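Local coordinates for putative iron binding protein (Bordetella pertussis Tohama I, PDB 1Y9U), which probably binds ferric iron in the periplasm as the solute-binding protein of an iron uptake system, holding the metal through tyrosine side chains, at residues G178-V182 and G194-Y200; V201-K205 and W216-V222; I136-Q140 and V316-D322. Where two conformers were deposited one is given. Residue numbers count along the deposited sequence, not the author numbering.

Contact 1 of 3, residues G178-V182 and G194-Y200; sequences GDRDV and GLANAYY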
ATOM      1  N   GLY A 178       8.323   1.751  14.079  1.00 11.22           N
ATOM      2  CA  GLY A 178       7.542   1.227  12.975  1.00 11.07           C
ATOM      3  C   GLY A 178       6.053   1.303  13.233  1.00  9.91           C
ATOM      4  O   GLY A 178       5.580   1.784  14.254  1.00 10.24           O
ATOM      5  N   ASP A 179       5.280   0.788  12.291  1.00  9.77           N
ATOM      6  CA  ASP A 179       3.833   0.830  12.407  1.00  9.26           C
ATOM      7  C   ASP A 179       3.326  -0.047  13.555  1.00  8.99           C
ATOM      8  O   ASP A 179       2.399   0.342  14.277  1.00 10.29           O
ATOM      9  CB  ASP A 179       3.147   0.435  11.094  1.00  8.77           C
ATOM     10  CG  ASP A 179       2.925   1.588  10.165  1.00  8.86           C
ATOM     11  OD1 ASP A 179       3.512   2.705  10.345  1.00 10.52           O
ATOM     12  OD2 ASP A 179       2.185   1.454   9.156  1.00  9.62           O
ATOM     13  N   ARG A 180       3.903  -1.227  13.728  1.00  8.67           N
ATOM     14  CA  ARG A 180       3.480  -2.105  14.804  1.00  9.63           C
ATOM     15  C   ARG A 180       3.758  -1.508  16.185  1.00  9.21           C
ATOM     16  O   ARG A 180       3.046  -1.801  17.131  1.00  9.82           O
ATOM     17  CB  ARG A 180       4.064  -3.508  14.666  1.00  9.55           C
ATOM     18  CG  ARG A 180       3.432  -4.258  13.512  1.00 11.94           C
ATOM     19  CD  ARG A 180       4.073  -5.549  13.235  1.00 17.39           C
ATOM     20  NE  ARG A 180       5.097  -5.283  12.257  1.00 18.59           N
ATOM     21  CZ  ARG A 180       5.360  -6.033  11.217  1.00 15.80           C
ATOM     22  NH1 ARG A 180       4.720  -7.189  11.011  1.00 18.45           N
ATOM     23  NH2 ARG A 180       6.329  -5.648  10.418  1.00 19.69           N
ATOM     24  N   ASP A 181       4.775  -0.651  16.278  1.00 10.14           N
ATOM     25  CA  ASP A 181       5.049   0.048  17.546  1.00 10.03           C
ATOM     26  C   ASP A 181       3.881   0.911  18.013  1.00  9.97           C
ATOM     27  O   ASP A 181       3.749   1.201  19.202  1.00 10.43           O
ATOM     28  CB  ASP A 181       6.303   0.908  17.447  1.00 10.25           C
ATOM     29  CG  ASP A 181       7.568   0.097  17.331  1.00 11.08           C
ATOM     30  OD1 ASP A 181       7.652  -1.045  17.882  1.00 13.23           O
ATOM     31  OD2 ASP A 181       8.544   0.578  16.735  1.00 13.10           O
ATOM     32  N   VAL A 182       3.057   1.359  17.093  1.00  9.93           N
ATOM     33  CA  VAL A 182       1.841   2.077  17.466  1.00  9.79           C
ATOM     34  C   VAL A 182       0.964   1.188  18.330  1.00  9.28           C
ATOM     35  O   VAL A 182       0.445   1.626  19.355  1.00 10.30           O
ATOM     36  CB  VAL A 182       1.080   2.592  16.232  1.00 10.55           C
ATOM     37  CG1 VAL A 182      -0.260   3.190  16.617  1.00 10.34           C
ATOM     38  CG2 VAL A 182       1.932   3.591  15.449  1.00 10.52           C
ATOM     39  N   GLY A 194      -3.281   6.016  16.803  1.00  8.66           N
ATOM     40  CA  GLY A 194      -2.149   6.338  15.940  1.00  8.93           C
ATOM     41  C   GLY A 194      -2.404   5.926  14.522  1.00  8.54           C
ATOM     42  O   GLY A 194      -3.270   5.102  14.280  1.00  9.00           O
ATOM     43  N   LEU A 195      -1.643   6.475  13.589  1.00  8.87           N
ATOM     44  CA  LEU A 195      -1.805   6.131  12.178  1.00  9.23           C
ATOM     45  C   LEU A 195      -0.817   5.057  11.821  1.00  8.91           C
ATOM     46  O   LEU A 195       0.359   5.148  12.164  1.00  9.54           O
ATOM     47  CB  LEU A 195      -1.542   7.340  11.269  1.00 10.21           C
ATOM     48  CG  LEU A 195      -2.633   8.394  11.183  1.00 11.68           C
ATOM     49  CD1 LEU A 195      -2.114   9.602  10.394  1.00 13.89           C
ATOM     50  CD2 LEU A 195      -3.885   7.820  10.545  1.00 14.24           C
ATOM     51  N   ALA A 196      -1.311   4.030  11.140  1.00  9.01           N
ATOM     52  CA  ALA A 196      -0.512   2.880  10.748  1.00  8.62           C
ATOM     53  C   ALA A 196      -1.304   2.058   9.738  1.00  8.28           C
ATOM     54  O   ALA A 196      -2.512   2.227   9.589  1.00  8.89           O
ATOM     55  CB  ALA A 196      -0.124   2.058  11.954  1.00  9.03           C
ATOM     56  N   ASN A 197      -0.632   1.174   9.006  1.00  7.95           N
ATOM     57  CA  ASN A 197      -1.287   0.475   7.919  1.00  8.09           C
ATOM     58  C   ASN A 197      -2.115  -0.726   8.423  1.00  7.60           C
ATOM     59  O   ASN A 197      -1.704  -1.459   9.324  1.00  7.53           O
ATOM     60  CB  ASN A 197      -0.303   0.043   6.875  1.00  8.59           C
ATOM     61  CG  ASN A 197       0.136   1.171   5.985  1.00 10.97           C
ATOM     62  OD1 ASN A 197      -0.410   2.230   6.031  1.00 13.12           O
ATOM     63  ND2 ASN A 197       1.156   0.931   5.176  1.00 15.29           N
ATOM     64  N   ALA A 198      -3.275  -0.940   7.810  1.00  7.96           N
ATOM     65  CA  ALA A 198      -4.221  -1.950   8.260  1.00  8.74           C
ATOM     66  C   ALA A 198      -3.678  -3.365   8.183  1.00 10.34           C
ATOM     67  O   ALA A 198      -3.961  -4.208   9.014  1.00  9.46           O
ATOM     68  CB  ALA A 198      -5.470  -1.845   7.423  1.00  8.46           C
ATOM     69  N   TYR A 199      -3.011  -3.765   7.064  0.50 12.83           N
ATOM     70  CA  TYR A 199      -2.324  -5.191   6.956  0.50 12.98           C
ATOM     71  C   TYR A 199      -1.470  -5.589   8.198  0.50 13.48           C
ATOM     72  O   TYR A 199      -1.378  -6.781   8.575  0.50 15.02           O
ATOM     73  CB  TYR A 199      -1.481  -5.471   5.618  0.50 12.35           C
ATOM     74  CG  TYR A 199      -0.201  -4.599   5.412  0.50 13.39           C
ATOM     75  CD1 TYR A 199       0.954  -4.935   6.070  0.50 15.06           C
ATOM     76  CD2 TYR A 199      -0.161  -3.508   4.575  0.50 14.86           C
ATOM     77  CE1 TYR A 199       2.106  -4.211   5.928  0.50 16.16           C
ATOM     78  CE2 TYR A 199       1.040  -2.739   4.467  0.50 13.68           C
ATOM     79  CZ  TYR A 199       2.125  -3.144   5.123  0.50 14.42           C
ATOM     80  OH  TYR A 199       3.229  -2.339   4.950  0.50 18.29           O
ATOM     81  N   TYR A 200      -0.832  -4.634   8.848  1.00  9.98           N
ATOM     82  CA  TYR A 200      -0.082  -5.056  10.017  1.00  9.35           C
ATOM     83  C   TYR A 200      -1.005  -5.590  11.122  1.00  9.00           C
ATOM     84  O   TYR A 200      -0.606  -6.457  11.906  1.00  9.21           O
ATOM     85  CB  TYR A 200       0.754  -3.953  10.612  1.00  8.80           C
ATOM     86  CG  TYR A 200       1.874  -3.487   9.718  1.00  8.71           C
ATOM     87  CD1 TYR A 200       1.888  -2.195   9.184  1.00  9.30           C
ATOM     88  CD2 TYR A 200       2.931  -4.322   9.401  1.00  9.81           C
ATOM     89  CE1 TYR A 200       2.911  -1.768   8.380  1.00 10.05           C
ATOM     90  CE2 TYR A 200       3.962  -3.892   8.607  1.00 10.79           C
ATOM     91  CZ  TYR A 200       3.947  -2.609   8.108  1.00 10.69           C
ATOM     92  OH  TYR A 200       4.982  -2.197   7.303  1.00 14.01           O
TER
HETATM   93  O   HOH W   1       3.066   4.966  11.928  1.00 10.49           O
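G178 touches nothing of 194-200; its amide N donates to OD2 of D181 at 2.9 Å. D179 does most of the work. Its CB points at the strand, and its carboxylate accepts a hydrogen bond from the amide of N197, N to OD2 2.8 Å, just where strand 193-197 gives way to helix 198-206. The other oxygen is joined to the strand through water 1, which donates to D179 OD1 (2.8 Å) and to L195 O (2.7 Å). An aspartate suits this buried place because it is short enough to lie against the backbone, where A196 has only a methyl group, and its charge is met by a salt bridge from OD2 to R107, which also bonds OD1 of N197. The same OD2 lies 3.4 Å from CE1 of Y200, at the edge of the ring. R180, more exposed, leads its long side chain alongside Y200 until NH2 is 3.5 Å from Y200 CE2, the tyrosine atom lying over one face of the guanidinium. V182 closes the apolar end: CG1 is 3.7 Å from G194 CA, where a CB would collide with it, and CG2 is 4.3 Å from A196 CB. Y200, whose OH hydrogen-bonds to Y143, is thus flanked by D179 and R180. With Y143 and Y199 it forms the tyrosine cluster that binds Fe(3+) in this protein, empty in this chain, at the strand-to-helix turn of a periplasmic binding protein domain.

Contact 2 of 3, residues V201-K205 and W216-V222; sequences VGHMK and WGDAIKV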
ATOM      1  N   VAL A 201      -2.239  -5.092  11.175  1.00  8.74           N
ATOM      2  CA  VAL A 201      -3.232  -5.575  12.125  1.00  9.14           C
ATOM      3  C   VAL A 201      -3.696  -6.969  11.676  1.00  8.70           C
ATOM      4  O   VAL A 201      -3.951  -7.829  12.517  1.00  9.75           O
ATOM      5  CB  VAL A 201      -4.410  -4.596  12.270  1.00  9.27           C
ATOM      6  CG1 VAL A 201      -5.389  -5.100  13.343  1.00 10.44           C
ATOM      7  CG2 VAL A 201      -3.909  -3.201  12.584  1.00 10.56           C
ATOM      8  N   GLY A 202      -3.786  -7.217  10.365  1.00  9.13           N
ATOM      9  CA  GLY A 202      -3.983  -8.561   9.850  1.00  9.61           C
ATOM     10  C   GLY A 202      -2.912  -9.506  10.372  1.00  9.26           C
ATOM     11  O   GLY A 202      -3.223 -10.603  10.845  1.00 10.21           O
ATOM     12  N   HIS A 203      -1.640  -9.107  10.336  1.00  9.24           N
ATOM     13  CA  HIS A 203      -0.559  -9.926  10.871  1.00  9.65           C
ATOM     14  C   HIS A 203      -0.700 -10.134  12.363  1.00  9.36           C
ATOM     15  O   HIS A 203      -0.633 -11.258  12.838  1.00 11.32           O
ATOM     16  CB  HIS A 203       0.789  -9.285  10.563  1.00  9.95           C
ATOM     17  CG  HIS A 203       1.211  -9.427   9.130  1.00 10.57           C
ATOM     18  ND1 HIS A 203       1.671 -10.617   8.607  1.00 12.46           N
ATOM     19  CD2 HIS A 203       1.224  -8.541   8.113  1.00 12.22           C
ATOM     20  CE1 HIS A 203       1.945 -10.454   7.327  1.00 12.75           C
ATOM     21  NE2 HIS A 203       1.681  -9.206   7.001  1.00 12.11           N
ATOM     22  N   MET A 204      -0.889  -9.067  13.117  1.00  9.20           N
ATOM     23  CA  MET A 204      -0.879  -9.184  14.561  1.00  8.86           C
ATOM     24  C   MET A 204      -2.052  -9.982  15.129  1.00  8.65           C
ATOM     25  O   MET A 204      -1.860 -10.830  16.003  1.00  9.67           O
ATOM     26  CB  MET A 204      -0.821  -7.811  15.200  1.00  9.40           C
ATOM     27  CG  MET A 204       0.518  -7.076  14.979  1.00  9.52           C
ATOM     28  SD  MET A 204       0.628  -5.470  15.821  1.00 10.94           S
ATOM     29  CE  MET A 204      -0.435  -4.486  14.792  1.00 10.78           C
ATOM     30  N   LYS A 205      -3.251  -9.714  14.634  1.00  8.19           N
ATOM     31  CA  LYS A 205      -4.443 -10.387  15.138  1.00  8.27           C
ATOM     32  C   LYS A 205      -4.507 -11.848  14.710  1.00  8.37           C
ATOM     33  O   LYS A 205      -5.130 -12.670  15.402  1.00 10.05           O
ATOM     34  CB  LYS A 205      -5.718  -9.640  14.761  1.00  8.54           C
ATOM     35  CG  LYS A 205      -5.901  -8.339  15.510  1.00  8.43           C
ATOM     36  CD  LYS A 205      -7.211  -7.637  15.179  1.00  8.88           C
ATOM     37  CE  LYS A 205      -7.475  -6.375  16.045  1.00  9.35           C
ATOM     38  NZ  LYS A 205      -7.969  -6.697  17.409  1.00  9.84           N
ATOM     39  N   TRP A 216      -0.311  -7.423  21.145  1.00  8.72           N
ATOM     40  CA  TRP A 216      -0.448  -6.079  20.579  1.00  8.93           C
ATOM     41  C   TRP A 216      -1.734  -6.002  19.738  1.00  9.12           C
ATOM     42  O   TRP A 216      -2.466  -5.022  19.789  1.00  9.45           O
ATOM     43  CB  TRP A 216       0.750  -5.718  19.712  1.00  9.55           C
ATOM     44  CG  TRP A 216       2.069  -5.669  20.422  1.00 10.23           C
ATOM     45  CD1 TRP A 216       2.333  -6.007  21.727  1.00 11.62           C
ATOM     46  CD2 TRP A 216       3.317  -5.284  19.848  1.00 10.28           C
ATOM     47  NE1 TRP A 216       3.668  -5.845  21.991  1.00 11.84           N
ATOM     48  CE2 TRP A 216       4.304  -5.427  20.858  1.00 10.69           C
ATOM     49  CE3 TRP A 216       3.713  -4.856  18.571  1.00 10.67           C
ATOM     50  CZ2 TRP A 216       5.642  -5.129  20.642  1.00 11.04           C
ATOM     51  CZ3 TRP A 216       5.033  -4.552  18.353  1.00 11.15           C
ATOM     52  CH2 TRP A 216       5.992  -4.683  19.405  1.00 10.89           C
ATOM     53  N   GLY A 217      -2.003  -7.036  18.947  1.00  8.83           N
ATOM     54  CA  GLY A 217      -3.198  -7.032  18.115  1.00  8.79           C
ATOM     55  C   GLY A 217      -4.473  -7.010  18.951  1.00  8.33           C
ATOM     56  O   GLY A 217      -5.436  -6.310  18.639  1.00  8.89           O
ATOM     57  N   ASP A 218      -4.482  -7.767  20.052  1.00  8.15           N
ATOM     58  CA  ASP A 218      -5.666  -7.838  20.896  1.00  8.58           C
ATOM     59  C   ASP A 218      -5.949  -6.493  21.577  1.00  8.33           C
ATOM     60  O   ASP A 218      -7.093  -6.239  21.979  1.00  9.40           O
ATOM     61  CB  ASP A 218      -5.525  -8.905  21.977  1.00  9.01           C
ATOM     62  CG  ASP A 218      -5.815 -10.293  21.504  1.00  9.03           C
ATOM     63  OD1 ASP A 218      -6.106 -10.543  20.309  1.00  9.41           O
ATOM     64  OD2 ASP A 218      -5.771 -11.244  22.326  1.00 10.45           O
ATOM     65  N   ALA A 219      -4.933  -5.640  21.714  1.00  8.49           N
ATOM     66  CA  ALA A 219      -5.078  -4.385  22.437  1.00  9.33           C
ATOM     67  C   ALA A 219      -5.809  -3.300  21.650  1.00  9.24           C
ATOM     68  O   ALA A 219      -6.205  -2.293  22.245  1.00  9.80           O
ATOM     69  CB  ALA A 219      -3.719  -3.869  22.814  1.00 10.36           C
ATOM     70  N   ILE A 220      -5.968  -3.486  20.334  1.00  8.25           N
ATOM     71  CA  ILE A 220      -6.423  -2.445  19.438  1.00  9.15           C
ATOM     72  C   ILE A 220      -7.592  -2.893  18.579  1.00  9.08           C
ATOM     73  O   ILE A 220      -7.875  -4.075  18.396  1.00  9.85           O
ATOM     74  CB  ILE A 220      -5.269  -1.919  18.513  1.00  8.85           C
ATOM     75  CG1 ILE A 220      -4.733  -2.996  17.557  1.00  9.77           C
ATOM     76  CG2 ILE A 220      -4.140  -1.356  19.363  1.00 10.02           C
ATOM     77  CD1 ILE A 220      -3.991  -2.415  16.363  1.00 10.78           C
ATOM     78  N   LYS A 221      -8.252  -1.896  18.026  1.00  9.26           N
ATOM     79  CA  LYS A 221      -9.185  -2.049  16.938  1.00  9.57           C
ATOM     80  C   LYS A 221      -8.800  -1.068  15.831  1.00  9.30           C
ATOM     81  O   LYS A 221      -8.027  -0.128  16.046  1.00  9.61           O
ATOM     82  CB  LYS A 221     -10.624  -1.791  17.383  1.00  9.56           C
ATOM     83  CG  LYS A 221     -10.905  -0.379  17.891  1.00 10.61           C
ATOM     84  CD  LYS A 221     -12.320  -0.230  18.451  1.00 13.24           C
ATOM     85  CE  LYS A 221     -12.467   1.104  19.101  1.00 15.07           C
ATOM     86  NZ  LYS A 221     -13.816   1.256  19.716  1.00 19.54           N
ATOM     87  N   VAL A 222      -9.337  -1.304  14.648  1.00  9.49           N
ATOM     88  CA  VAL A 222      -9.119  -0.440  13.502  1.00  9.13           C
ATOM     89  C   VAL A 222     -10.337   0.451  13.268  1.00  9.81           C
ATOM     90  O   VAL A 222     -11.484  -0.012  13.245  1.00 11.27           O
ATOM     91  CB  VAL A 222      -8.833  -1.277  12.236  1.00  9.76           C
ATOM     92  CG1 VAL A 222      -8.948  -0.453  10.968  1.00  9.20           C
ATOM     93  CG2 VAL A 222      -7.462  -1.908  12.328  1.00 10.48           C
TER
HETATM   94  O   HOH W   2      -7.451  -9.451  18.261  1.00 14.86           O
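M204 lays its side chain along the start of 216-222: CB rests 3.8 Å from G217 CA, SD lies 3.9 Å from W216 CB near the plane of the indole, and CE reaches to 4.4 Å from I220 CD1. A flexible, unbranched thioether can follow such an uneven surface, and on its far side it meets R180 and A183 of helix 179-187. Glycine suits position 217, since a CB there would run into M204 C and K205 N; without one, the two helices come together until the CA atoms of K205 and G217 are 4.7 Å apart. One turn earlier on the helix, V201 offers CG2 to I220 CD1 at 3.9 Å and to V222 CG2 at 3.8 Å, so that compact branched side chains fill the gap between helix and strand. This is a helix laid on a sheet, as in the alpha/beta domains of periplasmic binding proteins: strand 220-223 pairs antiparallel with strand 100-112, and the short axes of 201-205 and 220-222 pass 10.5 Å apart at 143°, the strand running roughly counter to the helix. K205 then bridges the two elements of 216-222. Its extended alkyl chain carries NZ to two carbonyls, G217 O and I220 O, each at 2.8 Å, acceptors that a shorter side chain could hardly reach together. Water 2 takes a third hydrogen bond from NZ at 2.9 Å and donates to D218 OD1 at 2.7 Å, while D218 itself forms a salt bridge with R214.

Contact 3 of 3, residues I136-Q140 and V316-D322; sequences IRSGQ and VDKVGFD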
ATOM      1  N   ILE A 136       2.902   7.676  16.049  1.00  9.37           N
ATOM      2  CA  ILE A 136       3.159   7.567  14.619  1.00  9.48           C
ATOM      3  C   ILE A 136       4.643   7.371  14.372  1.00  9.70           C
ATOM      4  O   ILE A 136       5.465   7.805  15.183  1.00 10.07           O
ATOM      5  CB  ILE A 136       2.611   8.805  13.874  1.00 10.47           C
ATOM      6  CG1 ILE A 136       2.436   8.520  12.388  1.00 10.84           C
ATOM      7  CG2 ILE A 136       3.501  10.018  14.100  1.00 10.06           C
ATOM      8  CD1 ILE A 136       1.790   9.661  11.603  1.00 11.42           C
ATOM      9  N   ARG A 137       4.981   6.701  13.266  1.00  9.30           N
ATOM     10  CA  ARG A 137       6.383   6.608  12.847  1.00  9.81           C
ATOM     11  C   ARG A 137       6.843   7.907  12.174  1.00  9.88           C
ATOM     12  O   ARG A 137       6.061   8.817  11.957  1.00  9.92           O
ATOM     13  CB  ARG A 137       6.558   5.414  11.906  1.00  9.72           C
ATOM     14  CG  ARG A 137       6.100   5.652  10.477  1.00 10.88           C
ATOM     15  CD  ARG A 137       6.122   4.430   9.611  1.00 11.58           C
ATOM     16  NE  ARG A 137       7.440   3.821   9.589  1.00 11.60           N
ATOM     17  CZ  ARG A 137       7.646   2.518   9.406  1.00 13.09           C
ATOM     18  NH1 ARG A 137       6.620   1.692   9.213  1.00 14.48           N
ATOM     19  NH2 ARG A 137       8.883   2.051   9.396  1.00 15.14           N
ATOM     20  N   SER A 138       8.119   7.971  11.811  1.00 10.77           N
ATOM     21  CA  SER A 138       8.678   9.149  11.143  1.00 10.96           C
ATOM     22  C   SER A 138       7.779   9.695  10.060  1.00 10.73           C
ATOM     23  O   SER A 138       7.281   8.955   9.204  1.00 11.14           O
ATOM     24  CB  SER A 138      10.021   8.785  10.516  1.00 11.54           C
ATOM     25  OG  SER A 138      10.478   9.803   9.662  1.00 12.98           O
ATOM     26  N   GLY A 139       7.591  11.009  10.061  1.00 10.86           N
ATOM     27  CA  GLY A 139       6.851  11.664   9.008  1.00 10.73           C
ATOM     28  C   GLY A 139       7.445  11.553   7.614  1.00 10.83           C
ATOM     29  O   GLY A 139       6.738  11.758   6.642  1.00 10.39           O
ATOM     30  N   GLN A 140       8.728  11.232   7.535  1.00 11.00           N
ATOM     31  CA  GLN A 140       9.396  11.037   6.252  1.00 11.54           C
ATOM     32  C   GLN A 140       9.280   9.618   5.706  1.00 11.38           C
ATOM     33  O   GLN A 140       9.672   9.354   4.556  1.00 12.43           O
ATOM     34  CB  GLN A 140      10.879  11.444   6.346  1.00 12.04           C
ATOM     35  CG  GLN A 140      11.106  12.954   6.515  1.00 12.57           C
ATOM     36  CD  GLN A 140      10.635  13.791   5.318  1.00 12.68           C
ATOM     37  OE1 GLN A 140      10.304  13.276   4.253  1.00 15.04           O
ATOM     38  NE2 GLN A 140      10.598  15.101   5.516  1.00 13.64           N
ATOM     39  N   VAL A 316       6.759  18.149   5.548  1.00 13.31           N
ATOM     40  CA  VAL A 316       7.104  17.425   6.752  1.00 12.62           C
ATOM     41  C   VAL A 316       8.388  17.986   7.371  1.00 12.90           C
ATOM     42  O   VAL A 316       8.466  18.197   8.585  1.00 12.91           O
ATOM     43  CB  VAL A 316       7.217  15.906   6.439  1.00 11.97           C
ATOM     44  CG1 VAL A 316       7.892  15.143   7.585  1.00 11.77           C
ATOM     45  CG2 VAL A 316       5.842  15.300   6.120  1.00 12.28           C
ATOM     46  N   ASP A 317       9.370  18.284   6.524  1.00 13.42           N
ATOM     47  CA  ASP A 317      10.632  18.858   6.989  1.00 14.28           C
ATOM     48  C   ASP A 317      10.475  20.301   7.496  1.00 13.91           C
ATOM     49  O   ASP A 317      11.068  20.657   8.523  1.00 14.74           O
ATOM     50  CB  ASP A 317      11.692  18.800   5.898  1.00 15.11           C
ATOM     51  CG  ASP A 317      13.068  18.960   6.433  1.00 19.28           C
ATOM     52  OD1 ASP A 317      13.491  18.165   7.311  1.00 22.26           O
ATOM     53  OD2 ASP A 317      13.812  19.858   6.011  1.00 25.86           O
ATOM     54  N   LYS A 318       9.641  21.084   6.815  1.00 13.66           N
ATOM     55  CA  LYS A 318       9.369  22.474   7.202  1.00 14.05           C
ATOM     56  C   LYS A 318       8.883  22.551   8.632  1.00 13.99           C
ATOM     57  O   LYS A 318       9.318  23.389   9.408  1.00 14.47           O
ATOM     58  CB  LYS A 318       8.315  23.083   6.272  1.00 14.26           C
ATOM     59  CG  LYS A 318       7.969  24.562   6.571  1.00 14.36           C
ATOM     60  CD  LYS A 318       6.837  25.086   5.712  1.00 14.06           C
ATOM     61  CE  LYS A 318       6.630  26.587   5.934  1.00 12.85           C
ATOM     62  NZ  LYS A 318       5.473  27.082   5.184  1.00 15.19           N
ATOM     63  N   VAL A 319       7.969  21.661   8.994  1.00 13.30           N
ATOM     64  CA  VAL A 319       7.376  21.679  10.321  1.00 13.78           C
ATOM     65  C   VAL A 319       8.219  20.975  11.390  1.00 13.72           C
ATOM     66  O   VAL A 319       7.843  20.980  12.573  1.00 14.74           O
ATOM     67  CB  VAL A 319       5.914  21.145  10.336  1.00 14.91           C
ATOM     68  CG1 VAL A 319       5.073  21.800   9.264  1.00 13.37           C
ATOM     69  CG2 VAL A 319       5.854  19.637  10.221  1.00 15.40           C
ATOM     70  N   GLY A 320       9.317  20.345  10.998  1.00 13.49           N
ATOM     71  CA  GLY A 320      10.177  19.645  11.940  1.00 13.28           C
ATOM     72  C   GLY A 320       9.410  18.514  12.623  1.00 13.00           C
ATOM     73  O   GLY A 320       9.506  18.312  13.820  1.00 13.00           O
ATOM     74  N   PHE A 321       8.635  17.781  11.830  1.00 12.75           N
ATOM     75  CA  PHE A 321       7.717  16.759  12.344  1.00 11.90           C
ATOM     76  C   PHE A 321       8.393  15.718  13.223  1.00 12.22           C
ATOM     77  O   PHE A 321       7.789  15.252  14.183  1.00 12.92           O
ATOM     78  CB  PHE A 321       7.038  16.064  11.179  1.00 11.84           C
ATOM     79  CG  PHE A 321       5.872  15.207  11.575  1.00 11.79           C
ATOM     80  CD1 PHE A 321       6.035  13.856  11.805  1.00 11.61           C
ATOM     81  CD2 PHE A 321       4.602  15.745  11.715  1.00 11.80           C
ATOM     82  CE1 PHE A 321       4.947  13.061  12.159  1.00 11.83           C
ATOM     83  CE2 PHE A 321       3.528  14.953  12.055  1.00 11.73           C
ATOM     84  CZ  PHE A 321       3.703  13.615  12.284  1.00 10.78           C
ATOM     85  N   ASP A 322       9.627  15.342  12.906  1.00 12.91           N
ATOM     86  CA  ASP A 322      10.320  14.288  13.638  1.00 14.32           C
ATOM     87  C   ASP A 322      11.119  14.794  14.841  1.00 16.13           C
ATOM     88  O   ASP A 322      11.758  14.001  15.531  1.00 16.68           O
ATOM     89  CB  ASP A 322      11.268  13.519  12.716  1.00 14.35           C
ATOM     90  CG  ASP A 322      10.548  12.635  11.721  1.00 13.80           C
ATOM     91  OD1 ASP A 322       9.293  12.558  11.730  1.00 11.34           O
ATOM     92  OD2 ASP A 322      11.206  11.974  10.889  1.00 15.67           O
TER
HETATM   93  O   HOH W   3      11.920  15.846   8.131  1.00 19.11           O
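A single carboxylate joins the loop 136-140 to the residues that follow helix 303-318: D322 receives a hydrogen bond at each oxygen, from S138 OG to OD2 (2.6 Å) and from G139 N to OD1 (2.8 Å). An aspartate fits because its two oxygens span neighbouring donors on the loop. While donating to D322, the serine hydroxyl also accepts from Q140 N (3.1 Å to S138 OG), an ST turn that bends 136-140. G139 has to be bare: a CB would strike F321 CD1 and V316 CG1, whereas its CA now sits 3.6 Å from F321 CD1 and its C 3.6 Å from V316 CG1. The phenyl ring presents its edge to I136, CE1 to CG2 3.9 Å, and packs beyond against L164 and V167 of helix 157-170. Q140, with chi1 and chi2 both m, lays its amide beside V316, NE2 3.4 Å from CG1; water 3 joins NE2 (3.0 Å) to D317 OD1 (2.9 Å), and Q140 OE1 is hydrogen-bonded to S313. The CA-to-CB bond of R137 points away from 316-322, and its side chain packs on the iron-binding Y143. The helix 303-318 itself finishes in a Schellman motif, with G320 at positive phi, F321 N bonded to V316 O (3.3 Å) and G320 N to D317 O (3.0 Å), which directs F321 and D322 onto the loop leading into helix 142-155.

Overall arrangement
Contact 1 is the most buried of the three, and contacts 2 and 3, farther from the centre of the chain, are only partly so. Contacts 1 and 2 share helix 198-206 and the same sheet; their centres lie 9 Å apart, and R180 of the first packs on M204 and W216 of the second. Contact 3 encloses both along the chain but meets contact 1 alone, where R137 makes a long, weak ion pair with D179. Contact 1 sets a buried carboxylate, answered by arginine, beside the iron-binding tyrosines; contact 2 bonds a lysine to carbonyls at the partly exposed margin of a helix-on-sheet layer; contact 3 uses an aspartate between a loop and the last helix.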